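Local coordinates for protein MgGH51 (Meripilus giganteus, PDB 6ZPY) that hydrolyses terminal alpha-L-arabinofuranosyl groups from arabinose-containing substrates, as an alpha-L-arabinofuranosidase of glycoside hydrolase family 51, at residues Gly229-Glu234 with Gly349-Phe354; Met21-Asn26 with Gly259-Val264; Asp398-Gln403 with Glu427-Ala432. All coordinates share one frame; numbering follows the deposited sequence.

Contact 1 (Gly229-Glu234 with Gly349-Phe354); sequences GGNNLE and GNEDFF. With AHR (alpha-L-arabinofuranose), chain F.
Asn350 meets Gly230, Asn231 and Glu234 in the arabinofuranose-binding site, where the Asn-Glu pair after barrel strand 345-348 occupies the place at which clan GH-A glycosidases carry their acid/base glutamate. The evidence centres on the Asn350 amide. With CG anti to the backbone N (chi1 -180°), it reaches across to the turn of 229-234. Asn350 ND2 gives one hydrogen to Glu234 OE2 at 2.9 Å, nearly straight at 173°; the acceptor lies in the amide plane, although the carboxylate itself is approached from above. The same Asn350 ND2 gives its other hydrogen to the sugar O2 at 3.0 Å. On the carbonyl side, Asn350 OD1 takes a weak bond from Gly230 N at 2.9 Å and a hydrogen bond from Arg226. The Gly229-Gly230 peptide is cis, and Asn231 N, next along the chain, is bonded to the sugar O3 at 2.9 Å. Beside this, Leu233 CD2 packs on Gly349 C at 3.8 Å, and water 1 donates to both Gly229 O and Gly349 O. Glu351 accepts from the sugar O1 through OE1 at 2.8 Å, while its OE2 is held by His400. With both amide hydrogens used and OD1 engaged twice, Asn350 is fixed in rotation, its donors matched to Glu234 and to O2; this is consistent with a role in placing the sugar beside Glu351, probably the acid/base.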
loop_
_atom_site.group_PDB
_atom_site.type_symbol
_atom_site.label_atom_id
_atom_site.label_comp_id
_atom_site.label_asym_id
_atom_site.label_seq_id
_atom_site.Cartn_x
_atom_site.Cartn_y
_atom_site.Cartn_z
ATOM N N GLY A 229 7.390 2.955 4.171
ATOM C CA GLY A 229 8.346 2.263 3.300
ATOM C C GLY A 229 9.355 1.476 4.119
ATOM O O GLY A 229 9.345 1.630 5.330
ATOM N N GLY A 230 10.148 0.628 3.472
ATOM C CA GLY A 230 10.332 0.662 2.034
ATOM C C GLY A 230 11.204 1.798 1.562
ATOM O O GLY A 230 11.416 2.778 2.272
ATOM N N ASN A 231 11.669 1.691 0.327
ATOM C CA ASN A 231 12.563 2.722 -0.236
ATOM C C ASN A 231 11.938 4.103 -0.188
ATOM O O ASN A 231 12.649 5.061 -0.051
ATOM C CB ASN A 231 12.942 2.358 -1.648
ATOM C CG ASN A 231 14.038 1.337 -1.714
ATOM O OD1 ASN A 231 14.402 0.728 -0.713
ATOM N ND2 ASN A 231 14.511 1.077 -2.914
ATOM N N ASN A 232 10.632 4.169 -0.365
ATOM C CA ASN A 232 9.970 5.468 -0.476
ATOM C C ASN A 232 10.051 6.262 0.825
ATOM O O ASN A 232 9.794 7.449 0.813
ATOM C CB ASN A 232 8.505 5.360 -0.871
ATOM C CG ASN A 232 8.023 6.555 -1.680
ATOM O OD1 ASN A 232 8.688 6.959 -2.657
ATOM N ND2 ASN A 232 6.897 7.109 -1.259
ATOM N N LEU A 233 10.416 5.610 1.939
ATOM C CA LEU A 233 10.705 6.335 3.185
ATOM C C LEU A 233 11.991 7.152 3.040
ATOM O O LEU A 233 12.080 8.232 3.640
ATOM C CB LEU A 233 10.871 5.274 4.271
ATOM C CG LEU A 233 11.419 5.759 5.608
ATOM C CD1 LEU A 233 10.352 6.526 6.365
ATOM C CD2 LEU A 233 11.968 4.597 6.431
ATOM N N GLU A 234 12.967 6.592 2.346
ATOM C CA GLU A 234 14.354 6.991 2.516
ATOM C C GLU A 234 14.692 8.275 1.775
ATOM O O GLU A 234 15.544 9.001 2.248
ATOM C CB GLU A 234 15.266 5.860 2.117
ATOM C CG GLU A 234 15.213 4.706 3.091
ATOM C CD GLU A 234 16.003 3.525 2.620
ATOM O OE1 GLU A 234 17.206 3.404 3.000
ATOM O OE2 GLU A 234 15.455 2.710 1.912
ATOM N N GLY A 349 14.434 2.952 10.108
ATOM C CA GLY A 349 14.968 2.985 8.736
ATOM C C GLY A 349 14.329 1.947 7.870
ATOM O O GLY A 349 13.285 1.405 8.199
ATOM N N ASN A 350 14.955 1.737 6.740
ATOM C CA ASN A 350 14.608 0.667 5.811
ATOM C C ASN A 350 15.880 0.089 5.214
ATOM O O ASN A 350 16.724 0.855 4.715
ATOM C CB ASN A 350 13.781 1.260 4.649
ATOM C CG ASN A 350 13.380 0.194 3.656
ATOM O OD1 ASN A 350 12.660 -0.755 4.010
ATOM N ND2 ASN A 350 13.867 0.314 2.427
ATOM N N GLU A 351 16.012 -1.224 5.253
ATOM C CA GLU A 351 17.121 -1.921 4.557
ATOM C C GLU A 351 18.424 -1.203 4.878
ATOM O O GLU A 351 19.208 -0.943 3.994
ATOM C CB GLU A 351 16.835 -2.028 3.060
ATOM C CG GLU A 351 15.644 -2.938 2.804
ATOM C CD GLU A 351 15.569 -3.461 1.392
ATOM O OE1 GLU A 351 16.184 -2.811 0.525
ATOM O OE2 GLU A 351 14.964 -4.526 1.219
ATOM N N ASP A 352 18.726 -1.080 6.166
ATOM C CA ASP A 352 19.988 -0.441 6.574
ATOM C C ASP A 352 21.148 -1.416 6.445
ATOM O O ASP A 352 22.287 -0.971 6.657
ATOM C CB ASP A 352 19.857 0.206 7.937
ATOM C CG ASP A 352 18.987 1.435 7.853
ATOM O OD1 ASP A 352 19.526 2.514 7.504
ATOM O OD2 ASP A 352 17.791 1.278 8.124
ATOM N N PHE A 353 20.941 -2.652 6.000
ATOM C CA PHE A 353 22.089 -3.489 5.600
ATOM C C PHE A 353 22.899 -2.762 4.521
ATOM O O PHE A 353 24.113 -2.952 4.425
ATOM C CB PHE A 353 21.646 -4.893 5.229
ATOM C CG PHE A 353 20.489 -4.988 4.254
ATOM C CD1 PHE A 353 20.686 -4.851 2.888
ATOM C CD2 PHE A 353 19.223 -5.234 4.722
ATOM C CE1 PHE A 353 19.641 -5.030 2.012
ATOM C CE2 PHE A 353 18.166 -5.335 3.839
ATOM C CZ PHE A 353 18.385 -5.269 2.494
ATOM N N PHE A 354 22.259 -1.938 3.679
ATOM C CA PHE A 354 22.989 -1.191 2.637
ATOM C C PHE A 354 23.852 -0.082 3.232
ATOM O O PHE A 354 24.706 0.443 2.539
ATOM C CB PHE A 354 22.000 -0.595 1.651
ATOM C CG PHE A 354 21.454 -1.568 0.626
ATOM C CD1 PHE A 354 22.285 -2.330 -0.169
ATOM C CD2 PHE A 354 20.090 -1.776 0.534
ATOM C CE1 PHE A 354 21.773 -3.204 -1.115
ATOM C CE2 PHE A 354 19.573 -2.621 -0.432
ATOM C CZ PHE A 354 20.417 -3.324 -1.271
HETATM O O5 AHR F . 9.243 -3.875 -2.376
HETATM C C5 AHR F . 10.170 -3.089 -3.209
HETATM C C4 AHR F . 11.523 -2.678 -2.581
HETATM O O4 AHR F . 12.258 -3.845 -2.109
HETATM C C3 AHR F . 11.387 -1.898 -1.305
HETATM O O3 AHR F . 11.106 -0.520 -1.405
HETATM C C2 AHR F . 12.763 -2.153 -0.578
HETATM O O2 AHR F . 12.602 -1.876 0.824
HETATM C C1 AHR F . 13.194 -3.560 -1.037
HETATM O O1 AHR F . 14.469 -3.274 -1.683
HETATM O O HOH W 1 10.986 0.285 7.163
HETATM O O HOH W 2 16.833 -0.186 0.086
HETATM O O HOH W 3 17.307 3.621 6.127
HETATM O O HOH W 4 18.351 1.248 1.956
#

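Contact 2 (Met21-Asn26 with Gly259-Val264); sequences MFEDIN and GDWGYV. With AHR (alpha-L-arabinofuranose), chain F.
Glu23 and Trp261 cross at about a right angle, the carboxylate plane turned 78° from the indole plane. Trp261 NE1 donates to Glu23 OE1 at 2.9 Å, with the oxygen lying at the ring edge and close to its plane; seen from the glutamate, the N-H arrives from well above the carboxylate. Glu23 CG sits between the backbone N and the carbonyl carbon (chi1 70°), and the chain then runs extended, which carries OE2 to the sugar, where it accepts from the arabinofuranose O3 at 2.6 Å. Asn232 N is a second donor to OE1. Ile25 takes a face of the indole instead: its CD1 lies 3.5 Å from the centroid of the Trp261 six-membered ring, 17° off the normal, a CH-pi contact. These residues belong to the loop that follows the first barrel strand, 20-21, and to a loop after strand 257-258, so the pair forms one wall of the arabinofuranose site; Trp261 CZ2 borders O3 edge-on at 3.6 Å. A leucine in place of Trp261 would probably leave Glu23 OE1 without its indole donor, set the carboxylate freer to turn away from O3, and deprive Ile25 of the flat surface on which it lies. Further along, Tyr263 reaches Asp24 with its hydroxyl, the ring and carboxylate planes steeply inclined. Tyr263 OH donates to Asp24 OD1 at 2.6 Å from above the carboxylate, while His27 N donates to that hydroxyl and Gly29 N to OD1.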
loop_
_atom_site.group_PDB
_atom_site.type_symbol
_atom_site.label_atom_id
_atom_site.label_comp_id
_atom_site.label_asym_id
_atom_site.label_seq_id
_atom_site.Cartn_x
_atom_site.Cartn_y
_atom_site.Cartn_z
ATOM N N MET A 21 2.463 -4.800 3.558
ATOM C CA MET A 21 3.587 -3.862 3.401
ATOM C C MET A 21 3.249 -2.818 2.359
ATOM O O MET A 21 2.975 -3.188 1.212
ATOM C CB MET A 21 4.846 -4.630 2.990
ATOM C CG MET A 21 6.067 -3.743 2.870
ATOM S SD MET A 21 6.244 -2.946 1.331
ATOM C CE MET A 21 7.718 -1.976 1.544
ATOM N N PHE A 22 3.285 -1.569 2.752
ATOM C CA PHE A 22 2.923 -0.455 1.877
ATOM C C PHE A 22 4.048 0.553 1.774
ATOM O O PHE A 22 4.587 1.049 2.756
ATOM C CB PHE A 22 1.665 0.243 2.361
ATOM C CG PHE A 22 1.176 1.227 1.354
ATOM C CD1 PHE A 22 1.584 2.534 1.399
ATOM C CD2 PHE A 22 0.374 0.813 0.306
ATOM C CE1 PHE A 22 1.162 3.463 0.463
ATOM C CE2 PHE A 22 -0.040 1.745 -0.637
ATOM C CZ PHE A 22 0.341 3.054 -0.561
ATOM N N GLU A 23 4.278 0.964 0.546
ATOM C CA GLU A 23 4.932 2.227 0.204
ATOM C C GLU A 23 4.255 2.675 -1.087
ATOM O O GLU A 23 3.665 1.825 -1.773
ATOM C CB GLU A 23 6.424 2.095 -0.016
ATOM C CG GLU A 23 6.779 1.356 -1.260
ATOM C CD GLU A 23 8.255 1.067 -1.443
ATOM O OE1 GLU A 23 9.036 2.015 -1.474
ATOM O OE2 GLU A 23 8.593 -0.075 -1.550
ATOM N N ASP A 24 4.481 3.906 -1.463
ATOM C CA ASP A 24 3.980 4.392 -2.781
ATOM C C ASP A 24 4.990 3.962 -3.842
ATOM O O ASP A 24 6.088 4.550 -3.957
ATOM C CB ASP A 24 3.817 5.893 -2.784
ATOM C CG ASP A 24 2.797 6.348 -3.829
ATOM O OD1 ASP A 24 2.670 5.613 -4.848
ATOM O OD2 ASP A 24 2.083 7.350 -3.557
ATOM N N ILE A 25 4.684 2.876 -4.500
ATOM C CA ILE A 25 5.464 2.257 -5.566
ATOM C C ILE A 25 4.412 1.823 -6.598
ATOM O O ILE A 25 3.307 1.440 -6.193
ATOM C CB ILE A 25 6.306 1.079 -5.050
ATOM C CG1 ILE A 25 7.187 0.501 -6.146
ATOM C CG2 ILE A 25 5.441 0.008 -4.414
ATOM C CD1 ILE A 25 8.099 -0.602 -5.669
ATOM N N ASN A 26 4.738 1.854 -7.882
ATOM C CA ASN A 26 3.773 1.439 -8.921
ATOM C C ASN A 26 2.485 2.267 -8.793
ATOM O O ASN A 26 1.401 1.757 -9.101
ATOM C CB ASN A 26 3.395 -0.020 -8.797
ATOM C CG ASN A 26 4.576 -0.954 -8.698
ATOM O OD1 ASN A 26 5.581 -0.813 -9.413
ATOM N ND2 ASN A 26 4.431 -1.984 -7.867
ATOM N N GLY A 259 9.340 11.084 -4.845
ATOM C CA GLY A 259 9.535 9.770 -4.229
ATOM C C GLY A 259 10.650 8.995 -4.867
ATOM O O GLY A 259 11.410 9.533 -5.687
ATOM N N ASP A 260 10.731 7.738 -4.500
ATOM C CA ASP A 260 11.922 6.908 -4.769
ATOM C C ASP A 260 11.644 5.949 -5.911
ATOM O O ASP A 260 12.479 5.119 -6.170
ATOM C CB ASP A 260 12.440 6.303 -3.473
ATOM C CG ASP A 260 12.858 7.472 -2.573
ATOM O OD1 ASP A 260 13.814 8.259 -3.008
ATOM O OD2 ASP A 260 12.189 7.705 -1.527
ATOM N N TRP A 261 10.578 6.213 -6.696
ATOM C CA TRP A 261 10.191 5.317 -7.810
ATOM C C TRP A 261 9.879 6.100 -9.088
ATOM O O TRP A 261 9.175 5.571 -9.951
ATOM C CB TRP A 261 9.029 4.459 -7.331
ATOM C CG TRP A 261 9.438 3.543 -6.232
ATOM C CD1 TRP A 261 9.122 3.684 -4.914
ATOM C CD2 TRP A 261 10.336 2.433 -6.335
ATOM N NE1 TRP A 261 9.714 2.651 -4.218
ATOM C CE2 TRP A 261 10.425 1.858 -5.057
ATOM C CE3 TRP A 261 10.958 1.798 -7.397
ATOM C CZ2 TRP A 261 11.184 0.719 -4.809
ATOM C CZ3 TRP A 261 11.691 0.660 -7.156
ATOM C CH2 TRP A 261 11.820 0.139 -5.867
ATOM N N GLY A 262 10.416 7.287 -9.197
ATOM C CA GLY A 262 10.439 8.021 -10.467
ATOM C C GLY A 262 9.333 9.040 -10.573
ATOM O O GLY A 262 9.284 9.702 -11.632
ATOM N N TYR A 263 8.458 9.201 -9.580
ATOM C CA TYR A 263 7.325 10.133 -9.671
ATOM C C TYR A 263 7.173 10.947 -8.405
ATOM O O TYR A 263 7.557 10.548 -7.270
ATOM C CB TYR A 263 6.001 9.462 -9.988
ATOM C CG TYR A 263 5.614 8.304 -9.104
ATOM C CD1 TYR A 263 4.761 8.495 -8.046
ATOM C CD2 TYR A 263 6.043 7.022 -9.365
ATOM C CE1 TYR A 263 4.328 7.437 -7.254
ATOM C CE2 TYR A 263 5.645 5.954 -8.577
ATOM C CZ TYR A 263 4.788 6.171 -7.511
ATOM O OH TYR A 263 4.346 5.101 -6.764
ATOM N N VAL A 264 6.484 12.059 -8.576
ATOM C CA VAL A 264 6.126 12.960 -7.474
ATOM C C VAL A 264 5.025 12.317 -6.665
ATOM O O VAL A 264 4.084 11.761 -7.208
ATOM C CB VAL A 264 5.709 14.335 -8.010
ATOM C CG1 VAL A 264 5.144 15.200 -6.925
ATOM C CG2 VAL A 264 6.898 15.014 -8.672
HETATM O O5 AHR F . 9.243 -3.875 -2.376
HETATM C C5 AHR F . 10.170 -3.089 -3.209
HETATM C C4 AHR F . 11.523 -2.678 -2.581
HETATM O O4 AHR F . 12.258 -3.845 -2.109
HETATM C C3 AHR F . 11.387 -1.898 -1.305
HETATM O O3 AHR F . 11.106 -0.520 -1.405
HETATM C C2 AHR F . 12.763 -2.153 -0.578
HETATM O O2 AHR F . 12.602 -1.876 0.824
HETATM C C1 AHR F . 13.194 -3.560 -1.037
HETATM O O1 AHR F . 14.469 -3.274 -1.683
#

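Contact 3 (Asp398-Gln403 with Glu427-Ala432); sequences DVHVYQ and EGEYAA. With AHR (alpha-L-arabinofuranose), chain F.
Asp398-Gln403 and Glu427-Ala432 are neighbouring parallel strands of the (beta/alpha)8 barrel, joined through helix 405-410 in a beta-alpha-beta unit. The axes of segments 398-403 and 430-432 come within 5.0 Å and differ by 9° in direction. Val401 straddles Tyr430: Val401 N donates to Glu429 O at 3.0 Å, and Val401 O receives Ala431 N at 3.2 Å. Gln403 N to Ala431 O continues the pairing. At the other end the chain turns a corner at Glu429, and Gly428 N is shared between Asp398 OD1 at 2.9 Å and, weakly, Val399 O. A side chain on Gly428 would run into Asp398 OD1, so glycine suits this place.

Alternation of the side chains separates two environments. Val401 and Tyr430 pack together, CG1 to CB, facing the helices: Phe408 covers the valine and Met464 the tyrosine. His400, Tyr402 and Glu429 face the sugar. Glu429 CG lies anti to the carbonyl carbon (chi1 -62°) and the chain beyond is extended, so the acid stretches over the imidazole of His400; the two planes are 22° apart and stacked. Glu429 CG stands 3.7 Å from the centroid of the His400 ring, a CH-pi contact. Glu429 sits at the corner of the seventh barrel strand, near its C-terminal end, where clan GH-A enzymes carry the nucleophile, and it is probably that residue here; Arg226 forms a salt bridge with its OE2. That same Glu429 OE2 accepts from the sugar O2 at 2.8 Å, while Tyr402 OH accepts from the sugar O5, also at 2.8 Å.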
loop_
_atom_site.group_PDB
_atom_site.type_symbol
_atom_site.label_atom_id
_atom_site.label_comp_id
_atom_site.label_asym_id
_atom_site.label_seq_id
_atom_site.Cartn_x
_atom_site.Cartn_y
_atom_site.Cartn_z
ATOM N N ASP A 398 13.720 -6.951 10.980
ATOM C CA ASP A 398 12.909 -7.040 9.754
ATOM C C ASP A 398 13.777 -7.736 8.713
ATOM O O ASP A 398 14.868 -7.232 8.372
ATOM C CB ASP A 398 12.462 -5.643 9.273
ATOM C CG ASP A 398 11.646 -5.721 7.999
ATOM O OD1 ASP A 398 11.379 -6.855 7.563
ATOM O OD2 ASP A 398 11.307 -4.632 7.450
ATOM N N VAL A 399 13.314 -8.879 8.260
ATOM C CA VAL A 399 14.012 -9.740 7.293
ATOM C C VAL A 399 13.262 -9.650 5.965
ATOM O O VAL A 399 12.054 -9.895 5.940
ATOM C CB VAL A 399 14.096 -11.189 7.815
ATOM C CG1 VAL A 399 14.862 -12.077 6.850
ATOM C CG2 VAL A 399 14.671 -11.271 9.239
ATOM N N HIS A 400 13.998 -9.341 4.910
ATOM C CA HIS A 400 13.428 -9.274 3.556
ATOM C C HIS A 400 14.065 -10.327 2.672
ATOM O O HIS A 400 15.285 -10.493 2.719
ATOM C CB HIS A 400 13.724 -7.924 2.888
ATOM C CG HIS A 400 13.191 -6.753 3.602
ATOM N ND1 HIS A 400 13.475 -5.432 3.233
ATOM C CD2 HIS A 400 12.423 -6.660 4.700
ATOM C CE1 HIS A 400 12.874 -4.609 4.072
ATOM N NE2 HIS A 400 12.218 -5.333 4.972
ATOM N N VAL A 401 13.262 -10.954 1.815
ATOM C CA VAL A 401 13.807 -11.875 0.810
ATOM C C VAL A 401 12.942 -11.878 -0.439
ATOM O O VAL A 401 11.746 -12.057 -0.368
ATOM C CB VAL A 401 14.036 -13.289 1.352
ATOM C CG1 VAL A 401 12.753 -13.972 1.758
ATOM C CG2 VAL A 401 14.771 -14.121 0.321
ATOM N N TYR A 402 13.635 -11.679 -1.542
ATOM C CA TYR A 402 13.094 -11.817 -2.907
ATOM C C TYR A 402 13.854 -12.945 -3.576
ATOM O O TYR A 402 15.088 -12.893 -3.611
ATOM C CB TYR A 402 13.235 -10.500 -3.632
ATOM C CG TYR A 402 12.421 -9.396 -3.027
ATOM C CD1 TYR A 402 11.050 -9.339 -3.152
ATOM C CD2 TYR A 402 13.022 -8.418 -2.269
ATOM C CE1 TYR A 402 10.316 -8.291 -2.636
ATOM C CE2 TYR A 402 12.298 -7.396 -1.691
ATOM C CZ TYR A 402 10.943 -7.309 -1.904
ATOM O OH TYR A 402 10.225 -6.297 -1.381
ATOM N N GLN A 403 13.147 -13.990 -3.973
ATOM C CA GLN A 403 13.815 -15.235 -4.389
ATOM C C GLN A 403 12.924 -15.970 -5.392
ATOM O O GLN A 403 11.886 -15.453 -5.795
ATOM C CB GLN A 403 14.177 -16.054 -3.148
ATOM C CG GLN A 403 15.656 -16.041 -2.825
ATOM C CD GLN A 403 16.536 -16.681 -3.878
ATOM O OE1 GLN A 403 16.083 -17.372 -4.796
ATOM N NE2 GLN A 403 17.849 -16.529 -3.687
ATOM N N GLU A 427 9.004 -10.710 8.838
ATOM C CA GLU A 427 9.375 -10.938 7.430
ATOM C C GLU A 427 8.680 -9.809 6.652
ATOM O O GLU A 427 7.593 -10.020 6.103
ATOM C CB GLU A 427 8.939 -12.298 6.963
ATOM C CG GLU A 427 9.663 -12.694 5.702
ATOM C CD GLU A 427 11.019 -13.329 5.906
ATOM O OE1 GLU A 427 11.379 -13.630 7.062
ATOM O OE2 GLU A 427 11.710 -13.592 4.890
ATOM N N GLY A 428 9.270 -8.627 6.645
ATOM C CA GLY A 428 8.510 -7.432 6.290
ATOM C C GLY A 428 8.387 -7.249 4.792
ATOM O O GLY A 428 7.560 -6.422 4.375
ATOM N N GLU A 429 9.203 -7.944 4.031
ATOM C CA GLU A 429 9.073 -8.016 2.569
ATOM C C GLU A 429 9.493 -9.394 2.116
ATOM O O GLU A 429 10.603 -9.820 2.408
ATOM C CB GLU A 429 10.010 -7.015 1.879
ATOM C CG GLU A 429 9.723 -5.581 2.206
ATOM C CD GLU A 429 10.686 -4.588 1.595
ATOM O OE1 GLU A 429 11.291 -4.914 0.541
ATOM O OE2 GLU A 429 10.816 -3.509 2.179
ATOM N N TYR A 430 8.617 -10.105 1.447
ATOM C CA TYR A 430 9.036 -11.317 0.736
ATOM C C TYR A 430 8.149 -11.494 -0.488
ATOM O O TYR A 430 6.962 -11.081 -0.459
ATOM C CB TYR A 430 9.004 -12.531 1.655
ATOM C CG TYR A 430 7.643 -12.938 2.158
ATOM C CD1 TYR A 430 7.036 -12.291 3.210
ATOM C CD2 TYR A 430 6.977 -14.014 1.610
ATOM C CE1 TYR A 430 5.779 -12.658 3.664
ATOM C CE2 TYR A 430 5.716 -14.389 2.038
ATOM C CZ TYR A 430 5.114 -13.728 3.083
ATOM O OH TYR A 430 3.912 -14.194 3.523
ATOM N N ALA A 431 8.702 -12.166 -1.472
ATOM C CA ALA A 431 7.954 -12.536 -2.691
ATOM C C ALA A 431 8.839 -13.443 -3.505
ATOM O O ALA A 431 10.070 -13.233 -3.551
ATOM C CB ALA A 431 7.517 -11.336 -3.523
ATOM N N ALA A 432 8.223 -14.393 -4.198
ATOM C CA ALA A 432 8.884 -15.155 -5.239
ATOM C C ALA A 432 8.737 -14.364 -6.541
ATOM O O ALA A 432 7.616 -14.155 -6.989
ATOM C CB ALA A 432 8.302 -16.543 -5.286
HETATM O O5 AHR F . 9.243 -3.875 -2.376
HETATM C C5 AHR F . 10.170 -3.089 -3.209
HETATM C C4 AHR F . 11.523 -2.678 -2.581
HETATM O O4 AHR F . 12.258 -3.845 -2.109
HETATM C C3 AHR F . 11.387 -1.898 -1.305
HETATM O O3 AHR F . 11.106 -0.520 -1.405
HETATM C C2 AHR F . 12.763 -2.153 -0.578
HETATM O O2 AHR F . 12.602 -1.876 0.824
HETATM C C1 AHR F . 13.194 -3.560 -1.037
HETATM O O1 AHR F . 14.469 -3.274 -1.683
#

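Overall arrangement
From the N terminus, 21-26 leaves the first barrel strand and is followed by 232 residues, past the sandwich strands, before 259-264 closes contact 2. Segment 229-234 falls inside that span, but its partner 349-354 comes after it, so contacts 1 and 2 cross. Contact 3 opens only later, at 398-403, and closes a short loop at 427-432, in series with the others. They also touch directly: Asn232 OD1 to Asp260 N links contacts 1 and 2, Met21 packs on Gly428 and Glu429 between contacts 2 and 3, and contacts 1 and 3 meet through Glu351 and His400. Together they bring the first, second, fourth, sixth and seventh barrel strands round one arabinofuranose.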